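Local coordinates for protein erythropoietin (Homo sapiens, PDB 1EER) that binds the erythropoietin receptor as a four-helix-bundle hormone, causing receptor dimerisation and JAK2 activation that control red-cell production, at residues A[39-44]-A[71-76]; A[65-70]-A[146-151]. The protein carries 5 engineered substitutions. One frame throughout, in Å; residues are numbered along the deposited sequence.

Interaction 1. Residues A[39-44]-A[71-76]; sequences ITVPDT and SEAVLR
Where the first long crossover of this long-chain four-helix-bundle cytokine lays its strand against a bundle helix, Ile39 and Val41 meet Ala73 across the contact. Strand 34-41 runs back along helix 56-82: the local axes approach to 7.8 Å, and their directions differ by 153°, close to antiparallel. The contact is small, 173 Å² in all, with no hydrogen bond across it; van der Waals packing carries it.

Ala73 is the common target, reached from three successive residues, 39 to 41. In Ile39, CG1 lies beside the backbone N, anti to the carbonyl carbon (chi1 -57°), and CG2, anti to N, is the methyl placed on the helix backbone itself, 3.6 Å from Ala73 CA. The same methyl lies 3.7 Å from Ala73 CB. Val41 adds a second methyl, CG1, at 4.0 Å from Ala73 CB, so the small alanine side chain sits among branched aliphatic groups. Between them the backbone also takes part: Thr40 O stands 3.6 Å from Ala73 CB, a carbonyl packed on a methyl. The short side chain of Ala73 suits so close an approach of strand to helix, the CA atoms of Ile39 and Ala73 being 6.1 Å apart.

Strand 34-41 is also paired with strand 133-137, Ile39 and Val41 making backbone hydrogen bonds with Ala135 and Ile133. Further along the helix, the bent chain of Arg76 leads its guanidinium away from the packing, where NH1 forms a salt bridge with Glu37 OE2 earlier on the same strand. Its aliphatic root stays at the contact: Ile39 CD1 lies 4.2 Å from Arg76 CB.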
ATOM      1  N   ILE A  39       9.715 -17.566 -17.870  1.00 26.55           N
ATOM      2  CA  ILE A  39       8.927 -17.997 -16.721  1.00 22.45           C
ATOM      3  C   ILE A  39       7.467 -17.641 -16.983  1.00 27.16           C
ATOM      4  O   ILE A  39       7.129 -16.473 -17.195  1.00 27.55           O
ATOM      5  CB  ILE A  39       9.396 -17.296 -15.421  1.00 19.56           C
ATOM      6  CG1 ILE A  39      10.881 -17.573 -15.201  1.00 21.88           C
ATOM      7  CG2 ILE A  39       8.563 -17.774 -14.229  1.00 17.74           C
ATOM      8  CD1 ILE A  39      11.377 -17.225 -13.817  1.00 25.45           C
ATOM      9  N   THR A  40       6.606 -18.652 -16.986  1.00 25.07           N
ATOM     10  CA  THR A  40       5.186 -18.435 -17.217  1.00 26.11           C
ATOM     11  C   THR A  40       4.599 -17.593 -16.084  1.00 27.28           C
ATOM     12  O   THR A  40       4.891 -17.815 -14.913  1.00 27.50           O
ATOM     13  CB  THR A  40       4.441 -19.773 -17.293  1.00 29.35           C
ATOM     14  OG1 THR A  40       5.032 -20.586 -18.315  1.00 33.07           O
ATOM     15  CG2 THR A  40       2.965 -19.546 -17.609  1.00 29.65           C
ATOM     16  N   VAL A  41       3.766 -16.623 -16.432  1.00 24.73           N
ATOM     17  CA  VAL A  41       3.168 -15.748 -15.429  1.00 23.09           C
ATOM     18  C   VAL A  41       1.682 -15.610 -15.698  1.00 23.03           C
ATOM     19  O   VAL A  41       1.210 -15.956 -16.777  1.00 28.16           O
ATOM     20  CB  VAL A  41       3.827 -14.352 -15.465  1.00 21.89           C
ATOM     21  CG1 VAL A  41       5.238 -14.440 -14.907  1.00 21.39           C
ATOM     22  CG2 VAL A  41       3.862 -13.824 -16.893  1.00 17.12           C
ATOM     23  N   PRO A  42       0.915 -15.111 -14.723  1.00 23.42           N
ATOM     24  CA  PRO A  42      -0.511 -15.004 -15.046  1.00 23.00           C
ATOM     25  C   PRO A  42      -0.801 -13.757 -15.885  1.00 19.13           C
ATOM     26  O   PRO A  42       0.081 -12.927 -16.115  1.00 19.27           O
ATOM     27  CB  PRO A  42      -1.188 -14.960 -13.674  1.00 19.39           C
ATOM     28  CG  PRO A  42      -0.126 -14.425 -12.740  1.00 17.63           C
ATOM     29  CD  PRO A  42       1.229 -14.632 -13.365  1.00 14.54           C
ATOM     30  N   ASP A  43      -2.028 -13.644 -16.365  1.00 18.73           N
ATOM     31  CA  ASP A  43      -2.413 -12.475 -17.134  1.00 20.22           C
ATOM     32  C   ASP A  43      -2.949 -11.525 -16.086  1.00 18.47           C
ATOM     33  O   ASP A  43      -3.735 -11.936 -15.236  1.00 23.53           O
ATOM     34  CB  ASP A  43      -3.522 -12.813 -18.130  1.00 21.85           C
ATOM     35  CG  ASP A  43      -3.905 -11.624 -19.000  1.00 23.34           C
ATOM     36  OD1 ASP A  43      -3.543 -10.478 -18.656  1.00 30.38           O
ATOM     37  OD2 ASP A  43      -4.567 -11.834 -20.032  1.00 31.10           O
ATOM     38  N   THR A  44      -2.527 -10.265 -16.123  1.00 19.37           N
ATOM     39  CA  THR A  44      -3.004  -9.316 -15.124  1.00 22.99           C
ATOM     40  C   THR A  44      -4.019  -8.292 -15.629  1.00 24.37           C
ATOM     41  O   THR A  44      -4.562  -7.511 -14.842  1.00 21.97           O
ATOM     42  CB  THR A  44      -1.832  -8.560 -14.464  1.00 19.75           C
ATOM     43  OG1 THR A  44      -1.294  -7.607 -15.386  1.00 18.81           O
ATOM     44  CG2 THR A  44      -0.744  -9.536 -14.049  1.00 18.21           C
ATOM     45  N   SER A  71       2.945 -17.365  -7.629  1.00 18.50           N
ATOM     46  CA  SER A  71       3.808 -17.894  -6.576  1.00 21.28           C
ATOM     47  C   SER A  71       4.891 -18.783  -7.185  1.00 20.54           C
ATOM     48  O   SER A  71       6.062 -18.708  -6.805  1.00 24.29           O
ATOM     49  CB  SER A  71       2.988 -18.709  -5.574  1.00 18.74           C
ATOM     50  OG  SER A  71       2.063 -17.895  -4.880  1.00 19.60           O
ATOM     51  N   GLU A  72       4.491 -19.623  -8.134  1.00 24.33           N
ATOM     52  CA  GLU A  72       5.428 -20.528  -8.789  1.00 25.11           C
ATOM     53  C   GLU A  72       6.441 -19.734  -9.598  1.00 24.93           C
ATOM     54  O   GLU A  72       7.619 -20.101  -9.663  1.00 24.00           O
ATOM     55  CB  GLU A  72       4.690 -21.495  -9.718  1.00 27.42           C
ATOM     56  CG  GLU A  72       3.623 -22.341  -9.048  1.00 35.84           C
ATOM     57  CD  GLU A  72       2.798 -23.132 -10.053  1.00 37.99           C
ATOM     58  OE1 GLU A  72       3.384 -23.634 -11.033  1.00 42.16           O
ATOM     59  OE2 GLU A  72       1.567 -23.250  -9.867  1.00 40.42           O
ATOM     60  N   ALA A  73       5.979 -18.648 -10.216  1.00 21.06           N
ATOM     61  CA  ALA A  73       6.860 -17.811 -11.019  1.00 18.49           C
ATOM     62  C   ALA A  73       7.921 -17.170 -10.131  1.00 19.28           C
ATOM     63  O   ALA A  73       9.111 -17.169 -10.447  1.00 16.98           O
ATOM     64  CB  ALA A  73       6.057 -16.743 -11.720  1.00 20.75           C
ATOM     65  N   VAL A  74       7.483 -16.635  -9.002  1.00 23.77           N
ATOM     66  CA  VAL A  74       8.397 -15.993  -8.073  1.00 23.44           C
ATOM     67  C   VAL A  74       9.362 -17.024  -7.455  1.00 19.61           C
ATOM     68  O   VAL A  74      10.568 -16.776  -7.345  1.00 18.62           O
ATOM     69  CB  VAL A  74       7.593 -15.251  -6.972  1.00 21.39           C
ATOM     70  CG1 VAL A  74       8.517 -14.392  -6.120  1.00 21.12           C
ATOM     71  CG2 VAL A  74       6.524 -14.380  -7.623  1.00 21.63           C
ATOM     72  N   LEU A  75       8.832 -18.177  -7.061  1.00 16.58           N
ATOM     73  CA  LEU A  75       9.667 -19.221  -6.476  1.00 19.68           C
ATOM     74  C   LEU A  75      10.759 -19.594  -7.472  1.00 23.60           C
ATOM     75  O   LEU A  75      11.935 -19.688  -7.117  1.00 24.29           O
ATOM     76  CB  LEU A  75       8.811 -20.434  -6.129  1.00 16.89           C
ATOM     77  CG  LEU A  75       7.911 -20.162  -4.925  1.00 17.82           C
ATOM     78  CD1 LEU A  75       6.855 -21.232  -4.791  1.00 15.86           C
ATOM     79  CD2 LEU A  75       8.763 -20.091  -3.684  1.00 18.87           C
ATOM     80  N   ARG A  76      10.372 -19.794  -8.729  1.00 27.56           N
ATOM     81  CA  ARG A  76      11.344 -20.125  -9.763  1.00 26.18           C
ATOM     82  C   ARG A  76      12.368 -18.997  -9.871  1.00 22.33           C
ATOM     83  O   ARG A  76      13.563 -19.236 -10.002  1.00 25.04           O
ATOM     84  CB  ARG A  76      10.644 -20.330 -11.108  1.00 28.30           C
ATOM     85  CG  ARG A  76      10.914 -21.693 -11.745  1.00 38.27           C
ATOM     86  CD  ARG A  76      12.194 -21.684 -12.574  1.00 37.99           C
ATOM     87  NE  ARG A  76      13.324 -22.262 -11.849  1.00 40.94           N
ATOM     88  CZ  ARG A  76      14.437 -22.709 -12.425  1.00 43.46           C
ATOM     89  NH1 ARG A  76      14.580 -22.648 -13.740  1.00 44.64           N
ATOM     90  NH2 ARG A  76      15.412 -23.222 -11.686  1.00 43.95           N
TER

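Interaction 2. Residues A[65-70]-A[146-151]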
ATOM      1  N   GLN A  65      -6.257 -18.943  -8.954  1.00 19.41           N
ATOM      2  CA  GLN A  65      -5.356 -19.656  -9.836  1.00 20.76           C
ATOM      3  C   GLN A  65      -4.225 -18.748 -10.292  1.00 23.44           C
ATOM      4  O   GLN A  65      -3.068 -19.165 -10.318  1.00 27.52           O
ATOM      5  CB  GLN A  65      -6.110 -20.185 -11.036  1.00 22.49           C
ATOM      6  CG  GLN A  65      -7.056 -21.280 -10.681  1.00 25.48           C
ATOM      7  CD  GLN A  65      -7.822 -21.763 -11.875  1.00 27.22           C
ATOM      8  OE1 GLN A  65      -8.931 -22.272 -11.750  1.00 35.18           O
ATOM      9  NE2 GLN A  65      -7.236 -21.604 -13.050  1.00 32.77           N
ATOM     10  N   GLY A  66      -4.553 -17.507 -10.641  1.00 15.84           N
ATOM     11  CA  GLY A  66      -3.524 -16.586 -11.082  1.00 11.56           C
ATOM     12  C   GLY A  66      -2.437 -16.405 -10.043  1.00 16.46           C
ATOM     13  O   GLY A  66      -1.248 -16.370 -10.367  1.00 14.18           O
ATOM     14  N   LEU A  67      -2.855 -16.281  -8.784  1.00 24.55           N
ATOM     15  CA  LEU A  67      -1.932 -16.106  -7.660  1.00 21.31           C
ATOM     16  C   LEU A  67      -1.035 -17.328  -7.495  1.00 18.81           C
ATOM     17  O   LEU A  67       0.150 -17.197  -7.182  1.00 17.52           O
ATOM     18  CB  LEU A  67      -2.720 -15.881  -6.371  1.00 23.78           C
ATOM     19  CG  LEU A  67      -1.968 -15.291  -5.180  1.00 24.30           C
ATOM     20  CD1 LEU A  67      -1.609 -13.836  -5.464  1.00 21.69           C
ATOM     21  CD2 LEU A  67      -2.839 -15.421  -3.932  1.00 20.16           C
ATOM     22  N   ALA A  68      -1.615 -18.511  -7.702  1.00 15.53           N
ATOM     23  CA  ALA A  68      -0.870 -19.761  -7.601  1.00 18.08           C
ATOM     24  C   ALA A  68       0.252 -19.790  -8.636  1.00 16.19           C
ATOM     25  O   ALA A  68       1.388 -20.132  -8.322  1.00 15.71           O
ATOM     26  CB  ALA A  68      -1.810 -20.938  -7.811  1.00 16.44           C
ATOM     27  N   LEU A  69      -0.070 -19.422  -9.873  1.00 16.27           N
ATOM     28  CA  LEU A  69       0.906 -19.403 -10.957  1.00 14.70           C
ATOM     29  C   LEU A  69       1.988 -18.389 -10.632  1.00 14.52           C
ATOM     30  O   LEU A  69       3.178 -18.630 -10.862  1.00 16.67           O
ATOM     31  CB  LEU A  69       0.191 -19.050 -12.271  1.00 20.80           C
ATOM     32  CG  LEU A  69       0.899 -18.582 -13.548  1.00 21.57           C
ATOM     33  CD1 LEU A  69       2.179 -19.343 -13.778  1.00 28.00           C
ATOM     34  CD2 LEU A  69      -0.049 -18.780 -14.720  1.00 20.02           C
ATOM     35  N   LEU A  70       1.556 -17.255 -10.082  1.00 16.18           N
ATOM     36  CA  LEU A  70       2.441 -16.167  -9.681  1.00 14.47           C
ATOM     37  C   LEU A  70       3.443 -16.652  -8.632  1.00 14.11           C
ATOM     38  O   LEU A  70       4.642 -16.378  -8.723  1.00 19.43           O
ATOM     39  CB  LEU A  70       1.615 -15.005  -9.106  1.00 15.69           C
ATOM     40  CG  LEU A  70       1.830 -13.579  -9.646  1.00 22.86           C
ATOM     41  CD1 LEU A  70       1.208 -12.573  -8.689  1.00 19.85           C
ATOM     42  CD2 LEU A  70       3.312 -13.276  -9.821  1.00 20.81           C
ATOM     43  N   SER A 146       3.047  -6.640  -9.247  1.00 21.35           N
ATOM     44  CA  SER A 146       2.325  -5.432  -8.821  1.00 20.60           C
ATOM     45  C   SER A 146       0.965  -5.276  -9.516  1.00 17.47           C
ATOM     46  O   SER A 146      -0.044  -5.027  -8.858  1.00 16.81           O
ATOM     47  CB  SER A 146       3.184  -4.185  -9.087  1.00 13.83           C
ATOM     48  OG  SER A 146       2.495  -2.996  -8.741  1.00 19.24           O
ATOM     49  N   ASN A 147       0.935  -5.427 -10.839  1.00 16.12           N
ATOM     50  CA  ASN A 147      -0.310  -5.285 -11.584  1.00 17.15           C
ATOM     51  C   ASN A 147      -1.356  -6.298 -11.137  1.00 16.24           C
ATOM     52  O   ASN A 147      -2.552  -5.992 -11.110  1.00 14.90           O
ATOM     53  CB  ASN A 147      -0.059  -5.429 -13.093  1.00 19.98           C
ATOM     54  CG  ASN A 147       0.312  -4.108 -13.757  1.00 17.62           C
ATOM     55  OD1 ASN A 147       0.130  -3.037 -13.186  1.00 20.20           O
ATOM     56  ND2 ASN A 147       0.832  -4.186 -14.971  1.00 13.96           N
ATOM     57  N   PHE A 148      -0.910  -7.506 -10.782  1.00 16.27           N
ATOM     58  CA  PHE A 148      -1.841  -8.543 -10.329  1.00 14.94           C
ATOM     59  C   PHE A 148      -2.459  -8.253  -8.954  1.00 12.96           C
ATOM     60  O   PHE A 148      -3.682  -8.337  -8.773  1.00 14.23           O
ATOM     61  CB  PHE A 148      -1.151  -9.910 -10.281  1.00 15.77           C
ATOM     62  CG  PHE A 148      -2.108 -11.059 -10.105  1.00 18.80           C
ATOM     63  CD1 PHE A 148      -2.553 -11.423  -8.839  1.00 18.91           C
ATOM     64  CD2 PHE A 148      -2.575 -11.770 -11.209  1.00 23.93           C
ATOM     65  CE1 PHE A 148      -3.446 -12.476  -8.671  1.00 20.84           C
ATOM     66  CE2 PHE A 148      -3.471 -12.826 -11.053  1.00 22.54           C
ATOM     67  CZ  PHE A 148      -3.908 -13.181  -9.781  1.00 23.85           C
ATOM     68  N   LEU A 149      -1.613  -7.920  -7.985  1.00 15.64           N
ATOM     69  CA  LEU A 149      -2.090  -7.644  -6.634  1.00 17.99           C
ATOM     70  C   LEU A 149      -2.926  -6.369  -6.580  1.00 19.94           C
ATOM     71  O   LEU A 149      -3.978  -6.324  -5.936  1.00 17.74           O
ATOM     72  CB  LEU A 149      -0.916  -7.508  -5.650  1.00 20.63           C
ATOM     73  CG  LEU A 149       0.215  -8.540  -5.592  1.00 19.40           C
ATOM     74  CD1 LEU A 149       1.158  -8.155  -4.469  1.00 21.27           C
ATOM     75  CD2 LEU A 149      -0.333  -9.930  -5.388  1.00 16.62           C
ATOM     76  N   ARG A 150      -2.454  -5.331  -7.263  1.00 18.75           N
ATOM     77  CA  ARG A 150      -3.157  -4.061  -7.249  1.00 19.26           C
ATOM     78  C   ARG A 150      -4.346  -4.082  -8.185  1.00 19.74           C
ATOM     79  O   ARG A 150      -5.206  -3.205  -8.121  1.00 20.61           O
ATOM     80  CB  ARG A 150      -2.194  -2.927  -7.619  1.00 16.01           C
ATOM     81  CG  ARG A 150      -2.116  -2.616  -9.097  1.00 13.47           C
ATOM     82  CD  ARG A 150      -0.989  -1.653  -9.389  1.00 12.81           C
ATOM     83  NE  ARG A 150      -0.821  -1.441 -10.821  1.00 16.04           N
ATOM     84  CZ  ARG A 150      -0.774  -0.247 -11.403  1.00 20.55           C
ATOM     85  NH1 ARG A 150      -0.882   0.857 -10.678  1.00 21.35           N
ATOM     86  NH2 ARG A 150      -0.629  -0.159 -12.718  1.00 21.76           N
ATOM     87  N   GLY A 151      -4.403  -5.110  -9.029  1.00 20.02           N
ATOM     88  CA  GLY A 151      -5.481  -5.227  -9.991  1.00 16.38           C
ATOM     89  C   GLY A 151      -6.628  -6.147  -9.618  1.00 14.84           C
ATOM     90  O   GLY A 151      -7.399  -5.854  -8.707  1.00 15.39           O
TER
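Phe148 rests CZ and CE2 obliquely on the backbone at Gly66 and Leu67. CZ comes 3.4 Å from Leu67 N. The same ring atom is 3.6 Å from Gly66 C, while CE2 packs near Gly66 CA; with no CB at Gly66, the ring can reach the main chain. The first torsion of Phe148 places CG anti to the backbone N (chi1 -168°). The side chain spans a wide interval, the local helix axes coming no nearer than 11.2 Å.

Leu67 and Leu70 bring their side chains to Phe148 from the partner segment. Leu67 crosses the phenylalanine side chain at about a right angle and sets CD1 3.9 Å from Phe148 CE1. The same methyl also touches CD2 of Leu149, so Leu67 CD1 bridges Phe148 and Leu149. Leu70 slides past Phe148 in the opposite sense, its CD1 resting 3.9 Å from Phe148 CB and close to the adjoining ring atoms CG and CD1. All five residues in contact are buried, the shared area is 200 Å², and no hydrogen bond crosses: the contact is van der Waals packing of apolar side chains and of a ring on main-chain atoms, between helices antiparallel at 152°.

Within segment 146-151, Arg150 grips Asn147 side-on: NE and NH2 each donate to OD1 at 3.0 Å, the NE bond lying in the carbonyl plane. Outside the segments, Asn147 ND2 and Arg150 bond to the chain of another protein, Arg150 NH2 through a salt bridge to an acidic side chain of that chain. Helix 138-161 thus presents Phe148 and Leu149 to the core while Asn147 and Arg150 serve an intermolecular surface, consistent with receptor binding. Around the core, Leu67 packs on Leu102 of helix 91-111, Leu149 meets Leu16 of helix 9-25, and Phe148 meets Pro42 of segment 39-44.

After helix 9-25, the chain reaches 39-44, passes through 26 residues and returns at 71-76, where interaction 1 closes that loop. Segment 65-70 lies inside it, immediately before 71-76 on helix 56-82; from there 75 residues, including helix 91-111 and strand 133-137, lead to 146-151 and interaction 2. The segments alternate, so the two loops cross rather than nest. Their centres are 8 Å apart and they touch directly: Pro42 CG lies 3.3 Å from Gly66 O, and Thr44 OG1 3.4 Å from Asn147 CB. Helix 56-82 is therefore tied to the first crossover by interaction 1 and to the last helix, 138-161, by interaction 2.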